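Local coordinates for protein copper induced nitroreductase D (Lactococcus lactis, PDB 2WQF) that binds flavin mononucleotide and, as a copper-induced nitroreductase, probably reduces nitro compounds and takes part in the defence against oxidative stress, at residues D57-E62 with F96-F101; P155-A160 with W171-Q176; E28-A33 with G46-L51; N110-F115 with N121-S126. All coordinates share one frame; numbering follows the deposited sequence.

Interaction 1 of 4, residues D57-E62 with F96-F101; sequences DKLWDE and FGTILF
Helix 57-62 lies across strand 97-101 at 85°, the two axes 9.2 Å apart, with the CA atoms of L59 and T98 the nearest pair. W60 supplies the polar link: its NE1-H points almost straight at T98 OG1 (3.0 Å, 166°), and the hydroxyl sits in the indole plane at the pyrrole edge. With CG beside the backbone N (chi1 -65°), the broad ring swings from the flank of the helix toward the strand. T98 OG1 is also hydrogen-bonded to Q56, so two partners grip one buried hydroxyl. A threonine suits this place because its methyl serves the apolar side, with CG2 3.9 Å from CD2 of L59. That same CD2 rests over the rim of one W60 face and lies 4.2 Å from L100 CD1. The strand belongs to the central antiparallel sheet of the nitroreductase fold and enters it through a classic beta bulge, F96 and G97 both facing F179, while the helix covers one face. A phenylalanine in place of W60 would probably leave T98 OG1 without its indole donor and thin the surface under L59 CD2. The side chain of FMN-binding Q151 is about 5 Å from that of W60.

Interaction 2 of 4, residues P155-A160 with W171-Q176; sequences PLIDEA and WKLRGQ
D158 lays its carboxylate against the side of L173, and I157 reaches the same leucine through its own aliphatic chain, so L173 takes a polar and an apolar neighbour at once. CD2 of L173 lies 3.4 Å from D158 OD1 and 3.7 Å from I157 CG1, both approaches oblique. I157 carries CG1 in the crowded position between backbone N and carbonyl carbon (chi1 65°), a turn that sets CG1 and CD1 against L173 and brings CD1 within 4.3 Å of Q176 CD. L173, its CG placed opposite the backbone N (chi1 -176°), extends from the strand into this corner and also packs on L100 and F102. The contact joins the sheet of the nitroreductase fold to the start of helix 158-164. P155 to D158 form a type I turn leading into that helix, and strand 171-182 itself carries a classic beta bulge at R174 and G175, both facing F101. An aspartate suits the junction because OD2 works through water. One water donates to OD2 and to W171 O and accepts from L173 N, its oxygen 2.9 Å from that nitrogen; a second donates to OD2 and to L173 O, 2.8 Å from the latter. That carbonyl also receives R174 NH1 at 3.0 Å, the guanidinium being further held by a salt bridge to E127. Farther along the strand, the Q176 amide is fixed at both ends, OE1 by Y153 N and NE2 by N154 OD1, close to Q151 and H152 of the FMN pocket.

Interaction 3 of 4, residues E28-A33 with G46-L51; sequences ETIKEA and GRLLIL
I30 turns CG1 beside its backbone N (chi1 -68°), which throws the methyl CG2 to the carbonyl side and toward the strand; I50, with a similar first torsion and an extended chain beyond it (chi2 164°), sends CD1 out to meet that methyl. Helix 23-35 is thereby packed on strand 46-52 of the central antiparallel sheet of the nitroreductase fold. I30 and I50 meet tip to tip, CG2 to CD1 at 3.8 Å, while L48 comes in at a slant and brings CD2 to 3.5 Å from the same CG2. One methyl thus fits between two strand residues that are two places apart and point to the same face. Isoleucine suits the helix position, since its beta branch puts a methyl close to the backbone and leaves CG1 and CD1 to pack on I99; leucine and isoleucine on the strand give the length to bridge backbones whose CA atoms, at I30 and I50, are 9.1 Å apart. All three are buried. On the other face L49 and L51 pack on W165. The strand is also a dimer element: L48 to L51 pair in parallel with a strand of the second subunit, and the sheet thereby spans both subunits. At its start R47 folds back on the preceding residue, NH1 donating to G46 O at 2.8 Å from well above the carbonyl plane.

Interaction 4 of 4, residues N110-F115 with N121-S126; sequences NLQEQF and NFPVWS
An antiparallel helical hairpin is closed here: helix 105-114 and helix 121-143 are joined by a short loop, their segments 110-114 and 121-126 run at 145° to each other, and the ring of F122 is wedged between L111, Q112 and F115. L111 comes down on one face, its CB 3.6 Å from the ring centroid and only 4° off the normal, a CH-pi contact over the centre. At the edge, F115 O lies in the ring plane, 3.7 Å from F122 CE2. F115 adds its own ring, CD1 touching F122 CZ at 4.0 Å. The torsion chi1 of F122, -65°, puts its CG beside the backbone N and aims the flat ring at the first helix. Q112 slides past in the opposite sense, its amide plane nearly perpendicular to the ring; its NE2 donates to A119 O in the loop and lies 3.6 Å from P123 CG. A proline suits this early helical place, where its lack of an N-H costs little. Were F122 replaced by an alanine, a gap would probably open beneath L111 CB, and F115 CD1 would lose the ring carbon it touches. W125, on the same helix, touches an FMN and meets the ring of H152 of the second subunit, consistent with the helical excursion that, in nitroreductases, projects from the core of one subunit over the flavin site at the dimer interface.

From the N terminus, interaction 3 comes first, joining 28-33 to 46-51 across 12 residues. Strand 46-52 runs into helix 53-73, and interaction 1 returns 57-62 to 96-101 across 33 residues. Strand 97-104 leads to helix 105-114, where interaction 4 joins segments five residues apart; interaction 2 closes ten residues between 155-160 and 171-176. All four follow in series, none nesting or crossing. Interactions 1, 2 and 3 share one sheet, with strand 97-104 between strands 46-52 and 171-182, as in L100 N to L49 O (2.8 Å) and F101 O to R174 N (2.8 Å). Interaction 4 stands apart, holding a helical projection beyond that core.

Interaction 1 of 4, residues D57-E62 with F96-F101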
# COMPACT_ATOMS: atom_id res chain seq x y z
N ASP A 57 0.18 -27.07 3.31
CA ASP A 57 1.28 -28.02 3.46
C ASP A 57 2.04 -28.21 2.14
O ASP A 57 3.27 -28.26 2.12
CB ASP A 57 0.75 -29.39 3.89
CG ASP A 57 0.23 -29.41 5.30
OD1 ASP A 57 0.57 -28.49 6.07
OD2 ASP A 57 -0.49 -30.38 5.63
N LYS A 58 1.30 -28.31 1.03
CA LYS A 58 1.90 -28.55 -0.28
C LYS A 58 2.78 -27.39 -0.74
O LYS A 58 3.86 -27.60 -1.28
CB LYS A 58 0.81 -28.83 -1.33
CG LYS A 58 1.32 -29.08 -2.73
CD LYS A 58 0.28 -29.84 -3.56
CE LYS A 58 0.90 -30.59 -4.72
NZ LYS A 58 -0.08 -31.49 -5.41
N LEU A 59 2.31 -26.17 -0.53
CA LEU A 59 3.08 -25.00 -0.93
C LEU A 59 4.46 -25.05 -0.31
O LEU A 59 5.47 -24.91 -1.00
CB LEU A 59 2.39 -23.70 -0.50
CG LEU A 59 3.23 -22.44 -0.73
CD1 LEU A 59 3.48 -22.22 -2.21
CD2 LEU A 59 2.55 -21.25 -0.13
N TRP A 60 4.52 -25.25 1.00
CA TRP A 60 5.80 -25.15 1.69
C TRP A 60 6.69 -26.39 1.51
O TRP A 60 7.90 -26.28 1.30
CB TRP A 60 5.58 -24.77 3.17
CG TRP A 60 5.00 -23.38 3.21
CD1 TRP A 60 3.68 -23.04 3.34
CD2 TRP A 60 5.71 -22.14 3.04
NE1 TRP A 60 3.54 -21.68 3.27
CE2 TRP A 60 4.77 -21.11 3.07
CE3 TRP A 60 7.06 -21.82 2.84
CZ2 TRP A 60 5.12 -19.77 2.93
CZ3 TRP A 60 7.41 -20.50 2.71
CH2 TRP A 60 6.44 -19.48 2.77
N ASP A 61 6.09 -27.58 1.55
CA ASP A 61 6.88 -28.80 1.50
C ASP A 61 7.28 -29.17 0.08
O ASP A 61 8.39 -29.65 -0.14
CB ASP A 61 6.10 -29.97 2.07
CG ASP A 61 6.19 -30.06 3.58
OD1 ASP A 61 7.08 -29.43 4.20
OD2 ASP A 61 5.35 -30.77 4.14
N GLU A 62 6.38 -28.94 -0.87
CA GLU A 62 6.54 -29.47 -2.20
C GLU A 62 6.94 -28.42 -3.22
O GLU A 62 7.41 -28.76 -4.31
CB GLU A 62 5.24 -30.15 -2.65
CG GLU A 62 4.85 -31.33 -1.76
CD GLU A 62 3.76 -32.19 -2.38
OE1 GLU A 62 3.79 -32.38 -3.61
OE2 GLU A 62 2.89 -32.68 -1.63
N PHE A 96 -1.68 -21.54 9.60
CA PHE A 96 -2.97 -22.02 9.08
C PHE A 96 -3.05 -21.93 7.56
O PHE A 96 -3.64 -22.78 6.90
CB PHE A 96 -4.12 -21.21 9.69
CG PHE A 96 -5.48 -21.71 9.31
CD1 PHE A 96 -6.03 -22.81 9.94
CD2 PHE A 96 -6.23 -21.04 8.37
CE1 PHE A 96 -7.28 -23.27 9.62
CE2 PHE A 96 -7.48 -21.50 8.04
CZ PHE A 96 -8.01 -22.61 8.67
N GLY A 97 -2.47 -20.87 6.99
CA GLY A 97 -2.57 -20.68 5.56
C GLY A 97 -1.60 -19.66 5.02
O GLY A 97 -0.85 -19.02 5.78
N THR A 98 -1.65 -19.49 3.71
CA THR A 98 -0.81 -18.52 2.99
C THR A 98 -1.70 -17.84 1.95
O THR A 98 -2.40 -18.49 1.18
CB THR A 98 0.43 -19.15 2.31
OG1 THR A 98 1.20 -19.85 3.29
CG2 THR A 98 1.31 -18.10 1.71
N ILE A 99 -1.66 -16.51 1.92
CA ILE A 99 -2.35 -15.73 0.91
C ILE A 99 -1.31 -15.21 -0.08
O ILE A 99 -0.45 -14.41 0.28
CB ILE A 99 -3.11 -14.56 1.52
CG1 ILE A 99 -4.07 -15.05 2.61
CG2 ILE A 99 -3.83 -13.73 0.44
CD1 ILE A 99 -4.45 -13.97 3.63
N LEU A 100 -1.37 -15.70 -1.32
CA LEU A 100 -0.45 -15.26 -2.37
C LEU A 100 -1.10 -14.14 -3.16
O LEU A 100 -2.20 -14.28 -3.68
CB LEU A 100 -0.06 -16.42 -3.28
CG LEU A 100 0.73 -17.54 -2.57
CD1 LEU A 100 -0.19 -18.55 -1.93
CD2 LEU A 100 1.66 -18.24 -3.56
N PHE A 101 -0.42 -13.00 -3.14
CA PHE A 101 -0.85 -11.79 -3.82
C PHE A 101 -0.18 -11.65 -5.16
O PHE A 101 1.03 -11.71 -5.24
CB PHE A 101 -0.50 -10.57 -2.96
CG PHE A 101 -1.36 -10.44 -1.72
CD1 PHE A 101 -2.57 -9.74 -1.75
CD2 PHE A 101 -0.97 -11.04 -0.53
CE1 PHE A 101 -3.32 -9.62 -0.61
CE2 PHE A 101 -1.70 -10.89 0.61
CZ PHE A 101 -2.89 -10.20 0.58

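Interaction 2 of 4, residues P155-A160 with W171-Q176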
# COMPACT_ATOMS: atom_id res chain seq x y z
N PRO A 155 10.65 -14.40 -7.40
CA PRO A 155 10.00 -15.16 -8.48
C PRO A 155 10.31 -16.65 -8.47
O PRO A 155 9.90 -17.33 -9.38
CB PRO A 155 10.62 -14.56 -9.75
CG PRO A 155 11.74 -13.69 -9.33
CD PRO A 155 11.93 -13.82 -7.86
N LEU A 156 11.02 -17.14 -7.46
CA LEU A 156 11.50 -18.52 -7.44
C LEU A 156 10.38 -19.54 -7.58
O LEU A 156 10.51 -20.53 -8.29
CB LEU A 156 12.28 -18.77 -6.14
CG LEU A 156 13.77 -18.43 -6.13
CD1 LEU A 156 14.02 -17.00 -6.59
CD2 LEU A 156 14.33 -18.67 -4.73
N ILE A 157 9.26 -19.28 -6.89
CA ILE A 157 8.16 -20.25 -6.82
C ILE A 157 7.05 -19.99 -7.81
O ILE A 157 6.08 -20.75 -7.86
CB ILE A 157 7.54 -20.30 -5.41
CG1 ILE A 157 6.88 -18.98 -5.06
CG2 ILE A 157 8.63 -20.64 -4.38
CD1 ILE A 157 6.13 -19.04 -3.75
N ASP A 158 7.18 -18.94 -8.62
CA ASP A 158 6.08 -18.48 -9.48
C ASP A 158 5.53 -19.57 -10.41
O ASP A 158 4.32 -19.77 -10.50
CB ASP A 158 6.53 -17.31 -10.36
CG ASP A 158 6.82 -16.05 -9.58
OD1 ASP A 158 7.02 -16.12 -8.36
OD2 ASP A 158 6.83 -14.98 -10.22
N GLU A 159 6.43 -20.22 -11.16
CA GLU A 159 6.05 -21.25 -12.13
C GLU A 159 5.32 -22.42 -11.46
O GLU A 159 4.29 -22.88 -11.96
CB GLU A 159 7.29 -21.79 -12.86
N ALA A 160 5.85 -22.90 -10.34
CA ALA A 160 5.31 -24.09 -9.69
C ALA A 160 3.93 -23.79 -9.10
O ALA A 160 3.03 -24.63 -9.10
CB ALA A 160 6.27 -24.58 -8.61
N TRP A 171 -0.99 -13.49 -14.08
CA TRP A 171 -0.86 -13.24 -12.65
C TRP A 171 0.61 -13.21 -12.21
O TRP A 171 1.30 -14.24 -12.23
CB TRP A 171 -1.61 -14.28 -11.82
CG TRP A 171 -3.11 -14.19 -11.88
CD1 TRP A 171 -3.89 -13.65 -12.88
CD2 TRP A 171 -4.03 -14.73 -10.91
NE1 TRP A 171 -5.23 -13.81 -12.58
CE2 TRP A 171 -5.33 -14.46 -11.38
CE3 TRP A 171 -3.87 -15.37 -9.68
CZ2 TRP A 171 -6.46 -14.83 -10.66
CZ3 TRP A 171 -4.99 -15.75 -8.98
CH2 TRP A 171 -6.27 -15.47 -9.47
N LYS A 172 1.10 -12.04 -11.82
CA LYS A 172 2.49 -11.85 -11.43
C LYS A 172 2.58 -11.84 -9.92
O LYS A 172 2.06 -10.94 -9.27
CB LYS A 172 3.05 -10.57 -12.01
CG LYS A 172 4.50 -10.31 -11.66
CD LYS A 172 4.94 -8.95 -12.17
CE LYS A 172 6.42 -8.68 -11.87
NZ LYS A 172 6.83 -7.31 -12.33
N LEU A 173 3.23 -12.86 -9.35
CA LEU A 173 3.29 -13.01 -7.90
C LEU A 173 4.10 -11.89 -7.28
O LEU A 173 5.21 -11.60 -7.73
CB LEU A 173 3.93 -14.38 -7.57
CG LEU A 173 3.99 -14.74 -6.08
CD1 LEU A 173 2.63 -14.72 -5.40
CD2 LEU A 173 4.61 -16.15 -5.95
N ARG A 174 3.57 -11.28 -6.22
CA ARG A 174 4.25 -10.17 -5.53
C ARG A 174 4.62 -10.42 -4.06
O ARG A 174 5.54 -9.80 -3.55
CB ARG A 174 3.40 -8.90 -5.57
CG ARG A 174 2.88 -8.51 -6.92
CD ARG A 174 3.93 -8.48 -7.99
NE ARG A 174 5.02 -7.54 -7.77
CZ ARG A 174 6.32 -7.83 -7.87
NH1 ARG A 174 6.75 -9.08 -8.03
NH2 ARG A 174 7.23 -6.88 -7.77
N GLY A 175 3.92 -11.30 -3.38
CA GLY A 175 4.10 -11.44 -1.94
C GLY A 175 3.29 -12.62 -1.43
O GLY A 175 2.32 -13.04 -2.06
N GLN A 176 3.70 -13.17 -0.29
CA GLN A 176 3.00 -14.29 0.34
C GLN A 176 2.78 -13.99 1.80
O GLN A 176 3.72 -13.93 2.60
CB GLN A 176 3.76 -15.60 0.17
CG GLN A 176 4.07 -15.94 -1.27
CD GLN A 176 5.38 -15.32 -1.74
OE1 GLN A 176 6.41 -15.53 -1.12
NE2 GLN A 176 5.33 -14.58 -2.83
O HOH W 1 4.26 -14.88 -11.16
O HOH W 2 7.05 -12.50 -9.69

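Interaction 3 of 4, residues E28-A33 with G46-L51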
# COMPACT_ATOMS: atom_id res chain seq x y z
N GLU A 28 -14.00 -14.39 4.26
CA GLU A 28 -14.87 -13.25 4.01
C GLU A 28 -14.13 -11.95 4.27
O GLU A 28 -14.26 -10.97 3.51
CB GLU A 28 -16.11 -13.32 4.91
CG GLU A 28 -17.09 -14.39 4.50
CD GLU A 28 -18.25 -14.53 5.48
OE1 GLU A 28 -18.37 -13.71 6.41
OE2 GLU A 28 -19.04 -15.48 5.31
N THR A 29 -13.37 -11.91 5.36
CA THR A 29 -12.65 -10.71 5.74
C THR A 29 -11.53 -10.39 4.77
O THR A 29 -11.29 -9.22 4.45
CB THR A 29 -12.12 -10.84 7.16
OG1 THR A 29 -13.22 -11.09 8.03
CG2 THR A 29 -11.50 -9.58 7.61
N ILE A 30 -10.82 -11.42 4.32
CA ILE A 30 -9.78 -11.23 3.33
C ILE A 30 -10.37 -10.58 2.08
O ILE A 30 -9.81 -9.63 1.55
CB ILE A 30 -9.08 -12.57 2.97
CG1 ILE A 30 -8.27 -13.10 4.17
CG2 ILE A 30 -8.16 -12.40 1.79
CD1 ILE A 30 -7.89 -14.58 4.02
N LYS A 31 -11.47 -11.14 1.59
CA LYS A 31 -12.10 -10.64 0.38
C LYS A 31 -12.55 -9.18 0.58
O LYS A 31 -12.34 -8.34 -0.30
CB LYS A 31 -13.29 -11.50 -0.02
CG LYS A 31 -12.92 -12.88 -0.55
CD LYS A 31 -14.22 -13.67 -0.83
CE LYS A 31 -13.97 -15.00 -1.44
NZ LYS A 31 -15.23 -15.79 -1.55
N GLU A 32 -13.17 -8.87 1.72
CA GLU A 32 -13.61 -7.51 1.96
C GLU A 32 -12.46 -6.53 2.00
O GLU A 32 -12.58 -5.41 1.50
CB GLU A 32 -14.44 -7.40 3.24
CG GLU A 32 -15.80 -8.07 3.15
CD GLU A 32 -16.62 -7.90 4.41
OE1 GLU A 32 -16.04 -7.99 5.51
OE2 GLU A 32 -17.83 -7.67 4.30
N ALA A 33 -11.35 -6.91 2.63
CA ALA A 33 -10.21 -6.01 2.75
C ALA A 33 -9.67 -5.65 1.37
O ALA A 33 -9.31 -4.50 1.12
CB ALA A 33 -9.12 -6.63 3.62
N GLY A 46 -5.30 -6.53 -8.33
CA GLY A 46 -4.87 -7.55 -7.38
C GLY A 46 -5.61 -8.86 -7.59
O GLY A 46 -6.81 -8.88 -7.88
N ARG A 47 -4.88 -9.97 -7.44
CA ARG A 47 -5.45 -11.31 -7.53
C ARG A 47 -4.91 -12.09 -6.34
O ARG A 47 -3.74 -11.94 -5.99
CB ARG A 47 -5.00 -12.01 -8.81
CG ARG A 47 -5.30 -11.24 -10.11
CD ARG A 47 -6.80 -11.28 -10.47
NE ARG A 47 -7.11 -10.50 -11.67
CZ ARG A 47 -7.54 -9.24 -11.68
NH1 ARG A 47 -7.75 -8.57 -10.55
NH2 ARG A 47 -7.78 -8.64 -12.85
N LEU A 48 -5.73 -12.94 -5.73
CA LEU A 48 -5.31 -13.71 -4.57
C LEU A 48 -5.53 -15.20 -4.77
O LEU A 48 -6.57 -15.63 -5.30
CB LEU A 48 -6.09 -13.33 -3.32
CG LEU A 48 -5.66 -12.07 -2.57
CD1 LEU A 48 -5.80 -10.81 -3.40
CD2 LEU A 48 -6.49 -11.96 -1.30
N LEU A 49 -4.54 -15.97 -4.33
CA LEU A 49 -4.68 -17.39 -4.12
C LEU A 49 -4.55 -17.64 -2.61
O LEU A 49 -3.52 -17.33 -2.01
CB LEU A 49 -3.59 -18.15 -4.88
CG LEU A 49 -3.53 -19.65 -4.64
CD1 LEU A 49 -4.82 -20.33 -5.11
CD2 LEU A 49 -2.31 -20.22 -5.37
N ILE A 50 -5.62 -18.15 -2.00
CA ILE A 50 -5.69 -18.36 -0.56
C ILE A 50 -5.62 -19.85 -0.29
O ILE A 50 -6.50 -20.60 -0.70
CB ILE A 50 -6.99 -17.80 0.02
CG1 ILE A 50 -7.11 -16.30 -0.28
CG2 ILE A 50 -7.10 -18.07 1.52
CD1 ILE A 50 -8.53 -15.73 -0.09
N LEU A 51 -4.54 -20.28 0.36
CA LEU A 51 -4.29 -21.69 0.61
C LEU A 51 -4.39 -22.02 2.09
O LEU A 51 -3.78 -21.34 2.93
CB LEU A 51 -2.87 -22.05 0.15
CG LEU A 51 -2.54 -21.73 -1.31
CD1 LEU A 51 -1.12 -22.18 -1.58
CD2 LEU A 51 -3.53 -22.36 -2.29

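Interaction 4 of 4, residues N110-F115 with N121-S126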
# COMPACT_ATOMS: atom_id res chain seq x y z
N ASN A 110 -3.38 -3.59 -20.72
CA ASN A 110 -4.57 -3.01 -21.35
C ASN A 110 -4.71 -1.52 -21.04
O ASN A 110 -5.06 -0.72 -21.92
CB ASN A 110 -5.82 -3.74 -20.90
CG ASN A 110 -5.99 -5.07 -21.59
OD1 ASN A 110 -5.36 -5.33 -22.62
ND2 ASN A 110 -6.86 -5.92 -21.05
N LEU A 111 -4.43 -1.15 -19.80
CA LEU A 111 -4.51 0.23 -19.36
C LEU A 111 -3.43 1.05 -20.07
O LEU A 111 -3.68 2.17 -20.51
CB LEU A 111 -4.32 0.32 -17.85
CG LEU A 111 -5.51 -0.18 -17.02
CD1 LEU A 111 -5.12 -0.41 -15.59
CD2 LEU A 111 -6.62 0.84 -17.11
N GLN A 112 -2.24 0.48 -20.19
CA GLN A 112 -1.15 1.14 -20.88
C GLN A 112 -1.51 1.45 -22.34
O GLN A 112 -1.11 2.49 -22.89
CB GLN A 112 0.10 0.26 -20.85
CG GLN A 112 0.76 0.13 -19.47
CD GLN A 112 1.97 -0.78 -19.52
OE1 GLN A 112 1.87 -1.95 -19.90
NE2 GLN A 112 3.13 -0.24 -19.17
N GLU A 113 -2.27 0.54 -22.97
CA GLU A 113 -2.69 0.68 -24.36
C GLU A 113 -3.82 1.69 -24.52
O GLU A 113 -3.86 2.42 -25.51
CB GLU A 113 -3.15 -0.67 -24.91
CG GLU A 113 -2.06 -1.73 -24.98
CD GLU A 113 -2.60 -3.12 -25.30
OE1 GLU A 113 -3.83 -3.26 -25.49
OE2 GLU A 113 -1.79 -4.06 -25.36
N GLN A 114 -4.74 1.71 -23.55
CA GLN A 114 -5.93 2.56 -23.62
C GLN A 114 -5.57 4.01 -23.31
O GLN A 114 -6.12 4.93 -23.91
CB GLN A 114 -7.02 2.08 -22.65
N PHE A 115 -4.63 4.18 -22.38
CA PHE A 115 -4.18 5.49 -21.94
C PHE A 115 -2.67 5.57 -22.07
O PHE A 115 -1.96 5.62 -21.06
CB PHE A 115 -4.59 5.72 -20.49
CG PHE A 115 -6.03 5.43 -20.21
CD1 PHE A 115 -6.41 4.25 -19.60
CD2 PHE A 115 -7.01 6.34 -20.57
CE1 PHE A 115 -7.75 3.98 -19.34
CE2 PHE A 115 -8.35 6.07 -20.32
CZ PHE A 115 -8.71 4.89 -19.70
N ASN A 121 3.01 4.93 -15.76
CA ASN A 121 2.43 5.00 -14.44
C ASN A 121 1.76 3.72 -13.97
O ASN A 121 1.80 3.39 -12.80
CB ASN A 121 1.41 6.15 -14.39
CG ASN A 121 2.04 7.51 -14.66
OD1 ASN A 121 2.62 8.13 -13.78
ND2 ASN A 121 1.91 7.98 -15.89
N PHE A 122 1.12 2.99 -14.88
CA PHE A 122 0.32 1.85 -14.47
C PHE A 122 1.11 0.76 -13.74
O PHE A 122 0.62 0.26 -12.74
CB PHE A 122 -0.48 1.28 -15.64
CG PHE A 122 -1.51 2.24 -16.15
CD1 PHE A 122 -2.58 2.60 -15.34
CD2 PHE A 122 -1.40 2.81 -17.41
CE1 PHE A 122 -3.52 3.52 -15.77
CE2 PHE A 122 -2.34 3.73 -17.86
CZ PHE A 122 -3.40 4.08 -17.03
N PRO A 123 2.33 0.41 -14.23
CA PRO A 123 3.12 -0.58 -13.48
C PRO A 123 3.43 -0.10 -12.05
O PRO A 123 3.36 -0.87 -11.08
CB PRO A 123 4.40 -0.72 -14.31
CG PRO A 123 3.97 -0.41 -15.70
CD PRO A 123 2.93 0.70 -15.54
N VAL A 124 3.73 1.19 -11.91
CA VAL A 124 4.00 1.79 -10.60
C VAL A 124 2.77 1.72 -9.70
O VAL A 124 2.84 1.28 -8.55
CB VAL A 124 4.45 3.27 -10.77
CG1 VAL A 124 4.45 4.02 -9.42
CG2 VAL A 124 5.86 3.32 -11.39
N TRP A 125 1.63 2.13 -10.23
CA TRP A 125 0.41 2.15 -9.44
C TRP A 125 -0.03 0.74 -9.10
O TRP A 125 -0.64 0.52 -8.06
CB TRP A 125 -0.70 2.90 -10.20
CG TRP A 125 -0.43 4.37 -10.35
CD1 TRP A 125 0.33 5.15 -9.52
CD2 TRP A 125 -0.92 5.23 -11.38
NE1 TRP A 125 0.34 6.45 -9.98
CE2 TRP A 125 -0.42 6.52 -11.11
CE3 TRP A 125 -1.73 5.03 -12.50
CZ2 TRP A 125 -0.72 7.61 -11.91
CZ3 TRP A 125 -2.02 6.11 -13.30
CH2 TRP A 125 -1.51 7.39 -13.01
N SER A 126 0.26 -0.22 -9.98
CA SER A 126 -0.06 -1.61 -9.69
C SER A 126 0.80 -2.14 -8.53
O SER A 126 0.31 -2.84 -7.63
CB SER A 126 0.12 -2.46 -10.96
OG SER A 126 0.16 -3.83 -10.65